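Local structure of CYCLIN domain-containing protein (Chaetomium thermophilum, 6Z3U) at residues E198-D204 and L251-L255; L77-L81 and K356-C360. The protein serves as the cyclin subunit of the CDK-activating kinase (CAK) complex, where it probably regulates the activity of its partner cyclin-dependent kinase. All coordinates share one frame. Residue numbers count along the deposited sequence, not the author numbering.

Contact 1 (E198-D204 and L251-L255); sequences ELSTLPD and LAERL
Residues 251-255 are a regular helical turn, closed by Leu255 N to Leu251 O at 3.0 Å. Facing it, the backbone is helical at Glu198 and Leu199 and loop from Thr201 to Asp204. Leu202 N returns to Leu199 O at 2.9 Å, and Thr201 OG1 (chi1 p) donates to Glu198 O at 2.7 Å. Leu251 packs first: its CB is 4.1 Å from Leu199 CD1. Arg254 (chi1 t, chi2 p) reaches out to the loop. Its NH2 and NH1 both donate to Asp204 OD2, at 2.9 and 3.0 Å, in a salt bridge near the guanidinium plane. Leu202 lies over one face, with CD2 3.3 Å from Arg254 NE. That NE also pairs with Asp258, one turn on. Leu255 (t, p) gives the closest backbone approach, 6.9 Å from its CA to Leu199 CA. Its CD1 is 4.2 Å from Leu199 CG and 3.3 Å from Glu198 CG. The carboxylate of Glu198 bridges to Arg19 of the RING-type protein chain. This is a helix and following loop packed on another helix of the C-terminal cyclin domain, salt-bridged at the surface. Leu210 of helix 207-221 touches Leu199 and Leu251, so helices 189-200, 207-221 and 249-261 meet here.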
ATOM      1  N   GLU A 198     -18.015   3.834 -17.471  1.00 68.04           N
ATOM      2  CA  GLU A 198     -17.930   4.849 -18.517  1.00 70.67           C
ATOM      3  C   GLU A 198     -18.688   4.410 -19.764  1.00 76.46           C
ATOM      4  O   GLU A 198     -19.306   5.236 -20.449  1.00 76.02           O
ATOM      5  CB  GLU A 198     -16.467   5.145 -18.849  1.00 69.06           C
ATOM      6  CG  GLU A 198     -16.274   6.160 -19.970  1.00 84.02           C
ATOM      7  CD  GLU A 198     -16.915   7.502 -19.672  1.00 93.34           C
ATOM      8  OE1 GLU A 198     -16.795   7.979 -18.524  1.00 85.65           O
ATOM      9  OE2 GLU A 198     -17.543   8.078 -20.589  1.00 95.82           O
ATOM     10  N   LEU A 199     -18.658   3.110 -20.075  1.00 80.15           N
ATOM     11  CA  LEU A 199     -19.409   2.601 -21.218  1.00 71.92           C
ATOM     12  C   LEU A 199     -20.906   2.570 -20.936  1.00 76.99           C
ATOM     13  O   LEU A 199     -21.712   2.787 -21.849  1.00 74.63           O
ATOM     14  CB  LEU A 199     -18.919   1.202 -21.593  1.00 73.28           C
ATOM     15  CG  LEU A 199     -17.538   1.111 -22.243  1.00 75.75           C
ATOM     16  CD1 LEU A 199     -16.974  -0.295 -22.105  1.00 72.97           C
ATOM     17  CD2 LEU A 199     -17.624   1.509 -23.710  1.00 75.59           C
ATOM     18  N   SER A 200     -21.297   2.310 -19.687  1.00 79.65           N
ATOM     19  CA  SER A 200     -22.713   2.254 -19.349  1.00 71.52           C
ATOM     20  C   SER A 200     -23.419   3.575 -19.613  1.00 85.00           C
ATOM     21  O   SER A 200     -24.649   3.594 -19.743  1.00 76.90           O
ATOM     22  CB  SER A 200     -22.884   1.858 -17.882  1.00 70.12           C
ATOM     23  OG  SER A 200     -22.390   0.552 -17.646  1.00 68.52           O
ATOM     24  N   THR A 201     -22.675   4.680 -19.697  1.00 91.12           N
ATOM     25  CA  THR A 201     -23.278   5.977 -19.969  1.00 88.24           C
ATOM     26  C   THR A 201     -23.682   6.139 -21.429  1.00 82.85           C
ATOM     27  O   THR A 201     -24.505   7.006 -21.738  1.00 88.60           O
ATOM     28  CB  THR A 201     -22.315   7.103 -19.577  1.00 80.87           C
ATOM     29  OG1 THR A 201     -21.192   7.115 -20.468  1.00 78.72           O
ATOM     30  CG2 THR A 201     -21.822   6.912 -18.147  1.00 74.54           C
ATOM     31  N   LEU A 202     -23.124   5.332 -22.324  1.00 84.32           N
ATOM     32  CA  LEU A 202     -23.503   5.400 -23.733  1.00 91.62           C
ATOM     33  C   LEU A 202     -24.878   4.765 -23.925  1.00 94.19           C
ATOM     34  O   LEU A 202     -25.123   3.667 -23.414  1.00 96.15           O
ATOM     35  CB  LEU A 202     -22.460   4.687 -24.592  1.00 91.31           C
ATOM     36  CG  LEU A 202     -21.192   5.471 -24.945  1.00 82.50           C
ATOM     37  CD1 LEU A 202     -20.562   6.115 -23.720  1.00 80.28           C
ATOM     38  CD2 LEU A 202     -20.189   4.553 -25.630  1.00 89.69           C
ATOM     39  N   PRO A 203     -25.805   5.422 -24.643  1.00103.44           N
ATOM     40  CA  PRO A 203     -27.143   4.838 -24.816  1.00101.31           C
ATOM     41  C   PRO A 203     -27.219   3.753 -25.881  1.00 91.72           C
ATOM     42  O   PRO A 203     -28.085   2.875 -25.815  1.00 91.23           O
ATOM     43  CB  PRO A 203     -27.999   6.050 -25.210  1.00 91.85           C
ATOM     44  CG  PRO A 203     -27.042   6.962 -25.897  1.00 91.02           C
ATOM     45  CD  PRO A 203     -25.720   6.784 -25.202  1.00 86.95           C
ATOM     46  N   ASP A 204     -26.319   3.800 -26.868  1.00100.83           N
ATOM     47  CA  ASP A 204     -26.357   2.813 -27.943  1.00101.19           C
ATOM     48  C   ASP A 204     -25.856   1.446 -27.483  1.00114.29           C
ATOM     49  O   ASP A 204     -26.302   0.419 -28.010  1.00102.77           O
ATOM     50  CB  ASP A 204     -25.550   3.300 -29.153  1.00 99.68           C
ATOM     51  CG  ASP A 204     -24.260   4.000 -28.766  1.00103.57           C
ATOM     52  OD1 ASP A 204     -24.091   4.328 -27.573  1.00112.70           O
ATOM     53  OD2 ASP A 204     -23.416   4.225 -29.659  1.00106.74           O
ATOM     54  N   LEU A 251     -16.038  -2.410 -27.978  1.00 79.19           N
ATOM     55  CA  LEU A 251     -16.133  -1.592 -26.773  1.00 74.94           C
ATOM     56  C   LEU A 251     -14.811  -0.898 -26.470  1.00 73.23           C
ATOM     57  O   LEU A 251     -14.794   0.281 -26.098  1.00 73.08           O
ATOM     58  CB  LEU A 251     -16.562  -2.457 -25.589  1.00 72.59           C
ATOM     59  CG  LEU A 251     -17.963  -3.068 -25.657  1.00 74.08           C
ATOM     60  CD1 LEU A 251     -18.209  -3.955 -24.447  1.00 78.12           C
ATOM     61  CD2 LEU A 251     -19.028  -1.989 -25.754  1.00 76.09           C
ATOM     62  N   ALA A 252     -13.694  -1.611 -26.626  1.00 72.05           N
ATOM     63  CA  ALA A 252     -12.392  -1.025 -26.326  1.00 71.72           C
ATOM     64  C   ALA A 252     -12.087   0.141 -27.256  1.00 72.73           C
ATOM     65  O   ALA A 252     -11.642   1.206 -26.813  1.00 72.02           O
ATOM     66  CB  ALA A 252     -11.302  -2.093 -26.428  1.00 73.31           C
ATOM     67  N   GLU A 253     -12.312  -0.045 -28.558  1.00 82.14           N
ATOM     68  CA  GLU A 253     -12.092   1.047 -29.499  1.00 84.15           C
ATOM     69  C   GLU A 253     -13.038   2.207 -29.217  1.00 81.62           C
ATOM     70  O   GLU A 253     -12.644   3.374 -29.303  1.00 82.13           O
ATOM     71  CB  GLU A 253     -12.265   0.542 -30.931  1.00 83.94           C
ATOM     72  CG  GLU A 253     -11.096  -0.298 -31.427  1.00 86.43           C
ATOM     73  CD  GLU A 253     -11.315  -0.842 -32.825  1.00101.42           C
ATOM     74  OE1 GLU A 253     -12.287  -0.421 -33.485  1.00115.80           O
ATOM     75  OE2 GLU A 253     -10.514  -1.698 -33.260  1.00101.99           O
ATOM     76  N   ARG A 254     -14.281   1.906 -28.837  1.00 80.45           N
ATOM     77  CA  ARG A 254     -15.236   2.965 -28.533  1.00 80.47           C
ATOM     78  C   ARG A 254     -14.735   3.843 -27.394  1.00 78.01           C
ATOM     79  O   ARG A 254     -14.752   5.076 -27.488  1.00 79.43           O
ATOM     80  CB  ARG A 254     -16.593   2.354 -28.178  1.00 80.82           C
ATOM     81  CG  ARG A 254     -17.667   3.367 -27.791  1.00 81.95           C
ATOM     82  CD  ARG A 254     -17.802   4.481 -28.815  1.00 85.27           C
ATOM     83  NE  ARG A 254     -18.942   5.348 -28.528  1.00 86.75           N
ATOM     84  CZ  ARG A 254     -20.201   5.069 -28.857  1.00103.89           C
ATOM     85  NH1 ARG A 254     -21.168   5.923 -28.552  1.00 92.01           N
ATOM     86  NH2 ARG A 254     -20.498   3.935 -29.479  1.00 98.79           N
ATOM     87  N   LEU A 255     -14.264   3.219 -26.314  1.00 79.26           N
ATOM     88  CA  LEU A 255     -13.850   3.978 -25.140  1.00 78.94           C
ATOM     89  C   LEU A 255     -12.664   4.883 -25.458  1.00 75.58           C
ATOM     90  O   LEU A 255     -12.619   6.037 -25.016  1.00 72.46           O
ATOM     91  CB  LEU A 255     -13.511   3.008 -24.008  1.00 76.08           C
ATOM     92  CG  LEU A 255     -13.540   3.517 -22.567  1.00 81.89           C
ATOM     93  CD1 LEU A 255     -14.811   4.302 -22.293  1.00 87.37           C
ATOM     94  CD2 LEU A 255     -13.425   2.342 -21.606  1.00 64.27           C
TER

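Contact 2 (L77-L81 and K356-C360); sequences LPEFL and KLNKC
A cysteine sulfur meets an aromatic ring: Cys360 SG lies 5.1 Å from the Phe80 ring centroid, obliquely, 52° off the normal. Residues 77-81 are extended, with psi between 118° and 174°. Residues 356-360 are helical at Lys356 and Leu357; Lys359 and Cys360 have phi of -113° and -124°. The register runs in opposite order: Pro78-Cys360 at 5.6 Å, Leu81-Leu357 at 6.5 Å between CA atoms. Pro78 CG sits 3.6 Å from Cys360 CB, which is also 3.8 Å from Phe80 CD1. Leu81 (m, t) places CD1 3.7 Å from Leu357 CD1 and CD2 3.5 Å from Lys356 CD. The Lys356 chain lies along the loop, with CG 3.4 Å from Glu79 O. Its NZ is 4.3 Å from Glu79 OE2, beyond a salt bridge, and pairs instead with Glu85. The loop leads into helix 83-103, whose Leu89 touches Leu81 and Leu357. Phe80 touches helix 25-48, so the loop joins that helix to 356-360. Such N- to C-terminal packing is consistent with the cyclin H fold.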
ATOM      1  N   LEU A  77      32.066 -29.939 -14.001  1.00 86.30           N
ATOM      2  CA  LEU A  77      30.948 -29.050 -13.731  1.00 74.98           C
ATOM      3  C   LEU A  77      29.667 -29.589 -14.368  1.00 73.06           C
ATOM      4  O   LEU A  77      29.718 -30.320 -15.359  1.00 75.45           O
ATOM      5  CB  LEU A  77      31.241 -27.655 -14.270  1.00 73.21           C
ATOM      6  CG  LEU A  77      32.330 -26.865 -13.544  1.00 73.33           C
ATOM      7  CD1 LEU A  77      32.724 -25.639 -14.353  1.00 73.79           C
ATOM      8  CD2 LEU A  77      31.863 -26.460 -12.150  1.00 70.61           C
ATOM      9  N   PRO A  78      28.507 -29.246 -13.817  1.00 73.79           N
ATOM     10  CA  PRO A  78      27.241 -29.702 -14.392  1.00 73.28           C
ATOM     11  C   PRO A  78      26.730 -28.758 -15.476  1.00 69.32           C
ATOM     12  O   PRO A  78      27.283 -27.685 -15.722  1.00 69.19           O
ATOM     13  CB  PRO A  78      26.301 -29.707 -13.180  1.00 73.66           C
ATOM     14  CG  PRO A  78      26.798 -28.578 -12.341  1.00 73.60           C
ATOM     15  CD  PRO A  78      28.301 -28.523 -12.547  1.00 74.99           C
ATOM     16  N   GLU A  79      25.650 -29.189 -16.124  1.00 74.01           N
ATOM     17  CA  GLU A  79      24.983 -28.379 -17.135  1.00 70.61           C
ATOM     18  C   GLU A  79      24.043 -27.394 -16.450  1.00 65.75           C
ATOM     19  O   GLU A  79      23.105 -27.804 -15.760  1.00 66.43           O
ATOM     20  CB  GLU A  79      24.207 -29.266 -18.106  1.00 76.58           C
ATOM     21  CG  GLU A  79      24.993 -30.440 -18.654  1.00 73.38           C
ATOM     22  CD  GLU A  79      24.126 -31.376 -19.470  1.00 92.41           C
ATOM     23  OE1 GLU A  79      24.473 -32.573 -19.578  1.00 93.68           O
ATOM     24  OE2 GLU A  79      23.088 -30.913 -19.993  1.00 76.70           O
ATOM     25  N   PHE A  80      24.294 -26.102 -16.635  1.00 64.98           N
ATOM     26  CA  PHE A  80      23.467 -25.066 -16.031  1.00 62.25           C
ATOM     27  C   PHE A  80      22.267 -24.761 -16.920  1.00 67.33           C
ATOM     28  O   PHE A  80      22.315 -24.929 -18.140  1.00 78.38           O
ATOM     29  CB  PHE A  80      24.294 -23.801 -15.800  1.00 69.08           C
ATOM     30  CG  PHE A  80      25.423 -23.991 -14.828  1.00 71.12           C
ATOM     31  CD1 PHE A  80      25.219 -23.863 -13.464  1.00 67.46           C
ATOM     32  CD2 PHE A  80      26.693 -24.304 -15.282  1.00 71.37           C
ATOM     33  CE1 PHE A  80      26.259 -24.045 -12.574  1.00 60.56           C
ATOM     34  CE2 PHE A  80      27.736 -24.484 -14.396  1.00 73.48           C
ATOM     35  CZ  PHE A  80      27.519 -24.354 -13.042  1.00 63.07           C
ATOM     36  N   LEU A  81      21.185 -24.303 -16.293  1.00 63.37           N
ATOM     37  CA  LEU A  81      19.964 -23.997 -17.029  1.00 67.41           C
ATOM     38  C   LEU A  81      20.182 -22.844 -18.003  1.00 60.64           C
ATOM     39  O   LEU A  81      20.937 -21.908 -17.725  1.00 59.32           O
ATOM     40  CB  LEU A  81      18.833 -23.651 -16.059  1.00 68.61           C
ATOM     41  CG  LEU A  81      18.250 -24.776 -15.203  1.00 67.82           C
ATOM     42  CD1 LEU A  81      16.988 -24.300 -14.505  1.00 53.38           C
ATOM     43  CD2 LEU A  81      17.948 -26.003 -16.051  1.00 70.77           C
ATOM     44  N   LYS A 356      17.749 -31.171 -14.646  1.00 61.20           N
ATOM     45  CA  LYS A 356      18.954 -30.399 -14.931  1.00 60.47           C
ATOM     46  C   LYS A 356      19.236 -29.416 -13.804  1.00 60.51           C
ATOM     47  O   LYS A 356      20.397 -29.166 -13.460  1.00 67.72           O
ATOM     48  CB  LYS A 356      18.810 -29.678 -16.273  1.00 62.05           C
ATOM     49  CG  LYS A 356      20.094 -29.021 -16.766  1.00 66.36           C
ATOM     50  CD  LYS A 356      19.869 -28.192 -18.029  1.00 71.25           C
ATOM     51  CE  LYS A 356      19.658 -29.067 -19.256  1.00 69.53           C
ATOM     52  NZ  LYS A 356      19.714 -28.274 -20.519  1.00 69.70           N
ATOM     53  N   LEU A 357      18.178 -28.859 -13.209  1.00 55.96           N
ATOM     54  CA  LEU A 357      18.342 -27.916 -12.109  1.00 58.09           C
ATOM     55  C   LEU A 357      18.788 -28.612 -10.829  1.00 56.82           C
ATOM     56  O   LEU A 357      19.451 -27.995  -9.987  1.00 55.45           O
ATOM     57  CB  LEU A 357      17.025 -27.174 -11.877  1.00 56.73           C
ATOM     58  CG  LEU A 357      16.967 -26.140 -10.752  1.00 65.17           C
ATOM     59  CD1 LEU A 357      17.964 -25.020 -10.989  1.00 69.59           C
ATOM     60  CD2 LEU A 357      15.557 -25.585 -10.623  1.00 50.53           C
ATOM     61  N   ASN A 358      18.445 -29.892 -10.670  1.00 56.56           N
ATOM     62  CA  ASN A 358      18.721 -30.602  -9.427  1.00 54.00           C
ATOM     63  C   ASN A 358      20.201 -30.894  -9.231  1.00 56.03           C
ATOM     64  O   ASN A 358      20.609 -31.217  -8.110  1.00 56.03           O
ATOM     65  CB  ASN A 358      17.923 -31.908  -9.399  1.00 54.21           C
ATOM     66  CG  ASN A 358      18.036 -32.636  -8.075  1.00 54.06           C
ATOM     67  OD1 ASN A 358      17.681 -32.102  -7.026  1.00 58.33           O
ATOM     68  ND2 ASN A 358      18.515 -33.872  -8.120  1.00 69.77           N
ATOM     69  N   LYS A 359      21.012 -30.792 -10.283  1.00 57.97           N
ATOM     70  CA  LYS A 359      22.428 -31.119 -10.198  1.00 60.24           C
ATOM     71  C   LYS A 359      23.341 -29.912 -10.364  1.00 61.27           C
ATOM     72  O   LYS A 359      24.560 -30.056 -10.222  1.00 64.95           O
ATOM     73  CB  LYS A 359      22.785 -32.191 -11.240  1.00 64.21           C
ATOM     74  CG  LYS A 359      22.140 -32.010 -12.608  1.00 66.50           C
ATOM     75  CD  LYS A 359      22.299 -33.269 -13.454  1.00 69.80           C
ATOM     76  CE  LYS A 359      21.493 -33.185 -14.741  1.00 66.71           C
ATOM     77  NZ  LYS A 359      21.411 -34.495 -15.439  1.00 69.40           N
ATOM     78  N   CYS A 360      22.797 -28.729 -10.651  1.00 59.47           N
ATOM     79  CA  CYS A 360      23.602 -27.522 -10.790  1.00 60.22           C
ATOM     80  C   CYS A 360      23.151 -26.411  -9.851  1.00 58.19           C
ATOM     81  O   CYS A 360      23.602 -25.269  -9.995  1.00 58.68           O
ATOM     82  CB  CYS A 360      23.568 -27.018 -12.235  1.00 66.99           C
ATOM     83  SG  CYS A 360      21.983 -26.307 -12.726  1.00 69.24           S
TER

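In the fold
The two contacts lie on opposite sides of the chain's centre, with their own centres 53 Å apart, and share no helix. Contact 1 is nested in the long chain loop that contact 2 closes. Each is partly buried; Leu199, Leu251 and Leu255 are buried in contact 1, and Leu81, Leu357 and Cys360 in contact 2. Contact 1 joins helix 189-200 to helix 249-261, and a salt bridge ties in the following loop. It also lies at the interface with the RING-type protein. Contact 2 joins regions far apart in sequence, and packing dominates there, with a sulfur-aromatic contact. Its lysine finds its salt-bridge partner outside the two segments, and no other chain of the assembly touches it.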